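Local coordinates for protein 4-amino-4-deoxy-L-arabinose transferase or related glycosyltransferases of PMT family (Cupriavidus metallidurans, PDB 5EZM) that probably transfers 4-amino-4-deoxy-L-arabinose to lipid A, acting as a zinc-binding membrane glycosyltransferase of the GT-C fold, at residues A[298-301]-A[302-305]. Numbering follows the deposited sequence.
Sequences PWAG and IFPK. With MPG ([(Z)-octadec-9-enyl] (2R)-2,3-bis(oxidanyl)propanoate), chain O; MPG ([(Z)-octadec-9-enyl] (2R)-2,3-bis(oxidanyl)propanoate), chain E.
Two successive i to i+3 hydrogen bonds tie Trp299 and Ala300 to the residues that follow. Ile302 N donates to Trp299 O over 2.9 Å. Phe303 N donates to Ala300 O, also at 2.9 Å. The second is the straighter, at 164°, and both donors stand well above the plane of the carbonyl they reach. Such spacing is the signature of a 3-10 turn, and here it carries the chain into helix 303-310 at the end of a predicted membrane-spanning region (285-303).

Apolar contacts follow the same spacing. Ile302 turns CG1 between its own backbone N and carbonyl carbon (chi1 68°), which lays that branch beside Trp299, CG1 to CB 4.0 Å; its side chain also packs on helices 352-365 and 369-389. The indole reaches into the neighbouring helices, its NE1 hydrogen-bonded to Ala144 O and its rings meeting those of Phe296 and Tyr442. Phe303 CD2 comes 3.5 Å from Ala300 CA, the backbone meeting the ring obliquely, with the methyl farther off.

Two lipid tails pack on the Phe303 and Pro304 side. MPG of chain E runs over a face of the Phe303 ring, its C4 lying 3.6 Å from Phe303 CE1, while MPG of chain O passes Pro304, C4 to CD 3.7 Å. An alanine in place of Phe303 would probably leave the chain E tail without the ring beneath it and open a gap beside Ala300. The chain O tail also brushes the carbonyl oxygens of Ala300 and Gly301.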
loop_
_atom_site.group_PDB
_atom_site.type_symbol
_atom_site.label_atom_id
_atom_site.label_comp_id
_atom_site.label_asym_id
_atom_site.label_seq_id
_atom_site.Cartn_x
_atom_site.Cartn_y
_atom_site.Cartn_z
ATOM N N PRO A 298 -12.318 -7.145 12.341
ATOM C CA PRO A 298 -13.762 -7.085 12.629
ATOM C C PRO A 298 -14.551 -8.288 12.129
ATOM O O PRO A 298 -15.723 -8.429 12.503
ATOM C CB PRO A 298 -14.212 -5.792 11.930
ATOM C CG PRO A 298 -13.133 -5.469 10.961
ATOM C CD PRO A 298 -11.876 -5.950 11.601
ATOM N N TRP A 299 -13.955 -9.160 11.315
ATOM C CA TRP A 299 -14.624 -10.365 10.843
ATOM C C TRP A 299 -13.949 -11.638 11.338
ATOM O O TRP A 299 -14.319 -12.735 10.898
ATOM C CB TRP A 299 -14.698 -10.368 9.312
ATOM C CG TRP A 299 -15.084 -9.037 8.723
ATOM C CD1 TRP A 299 -14.311 -8.234 7.934
ATOM C CD2 TRP A 299 -16.334 -8.353 8.886
ATOM N NE1 TRP A 299 -15.002 -7.098 7.591
ATOM C CE2 TRP A 299 -16.246 -7.145 8.162
ATOM C CE3 TRP A 299 -17.520 -8.645 9.568
ATOM C CZ2 TRP A 299 -17.297 -6.229 8.107
ATOM C CZ3 TRP A 299 -18.561 -7.735 9.511
ATOM C CH2 TRP A 299 -18.444 -6.543 8.783
ATOM N N ALA A 300 -12.977 -11.523 12.248
ATOM C CA ALA A 300 -12.264 -12.706 12.725
ATOM C C ALA A 300 -13.223 -13.735 13.311
ATOM O O ALA A 300 -13.048 -14.944 13.111
ATOM C CB ALA A 300 -11.209 -12.304 13.754
ATOM N N GLY A 301 -14.263 -13.271 14.009
ATOM C CA GLY A 301 -15.239 -14.167 14.603
ATOM C C GLY A 301 -15.969 -15.045 13.607
ATOM O O GLY A 301 -16.499 -16.092 13.997
ATOM N N ILE A 302 -16.015 -14.654 12.333
ATOM C CA ILE A 302 -16.664 -15.470 11.314
ATOM C C ILE A 302 -15.651 -16.153 10.404
ATOM O O ILE A 302 -16.032 -16.681 9.350
ATOM C CB ILE A 302 -17.678 -14.662 10.483
ATOM C CG1 ILE A 302 -16.972 -13.618 9.614
ATOM C CG2 ILE A 302 -18.730 -14.022 11.380
ATOM C CD1 ILE A 302 -17.863 -13.002 8.560
ATOM N N PHE A 303 -14.372 -16.164 10.778
ATOM C CA PHE A 303 -13.387 -16.890 9.980
ATOM C C PHE A 303 -13.762 -18.351 9.742
ATOM O O PHE A 303 -13.583 -18.823 8.606
ATOM C CB PHE A 303 -11.995 -16.778 10.622
ATOM C CG PHE A 303 -11.071 -15.840 9.894
ATOM C CD1 PHE A 303 -10.811 -16.015 8.542
ATOM C CD2 PHE A 303 -10.459 -14.788 10.557
ATOM C CE1 PHE A 303 -9.964 -15.156 7.864
ATOM C CE2 PHE A 303 -9.609 -13.923 9.884
ATOM C CZ PHE A 303 -9.362 -14.108 8.536
ATOM N N PRO A 304 -14.275 -19.112 10.721
ATOM C CA PRO A 304 -14.796 -20.446 10.378
ATOM C C PRO A 304 -15.906 -20.400 9.345
ATOM O O PRO A 304 -15.899 -21.192 8.395
ATOM C CB PRO A 304 -15.291 -20.982 11.729
ATOM C CG PRO A 304 -14.468 -20.267 12.734
ATOM C CD PRO A 304 -14.273 -18.893 12.180
ATOM N N LYS A 305 -16.857 -19.474 9.496
ATOM C CA LYS A 305 -17.961 -19.355 8.553
ATOM C C LYS A 305 -17.507 -18.927 7.164
ATOM O O LYS A 305 -18.308 -18.989 6.225
ATOM C CB LYS A 305 -19.006 -18.380 9.102
ATOM C CG LYS A 305 -19.878 -18.997 10.184
ATOM C CD LYS A 305 -20.559 -17.955 11.055
ATOM C CE LYS A 305 -21.419 -18.631 12.122
ATOM N NZ LYS A 305 -21.937 -17.668 13.138
HETATM C C2 MPG O . -10.100 -17.213 14.171
HETATM C C3 MPG O . -10.966 -17.369 15.417
HETATM C C4 MPG O . -12.444 -17.485 15.077
HETATM C C5 MPG O . -13.331 -17.750 16.305
HETATM C C6 MPG O . -14.740 -18.226 15.915
HETATM C C7 MPG O . -15.507 -18.817 17.113
HETATM C C8 MPG O . -16.697 -19.707 16.678
HETATM C C1 MPG O . -8.602 -17.217 14.482
HETATM C C2 MPG E . -6.567 -17.362 5.912
HETATM C C3 MPG E . -6.187 -17.877 7.295
HETATM C C4 MPG E . -7.133 -17.373 8.375
HETATM C C5 MPG E . -6.647 -17.692 9.798
HETATM C C6 MPG E . -7.730 -17.417 10.855
HETATM C C1 MPG E . -5.611 -17.852 4.821
#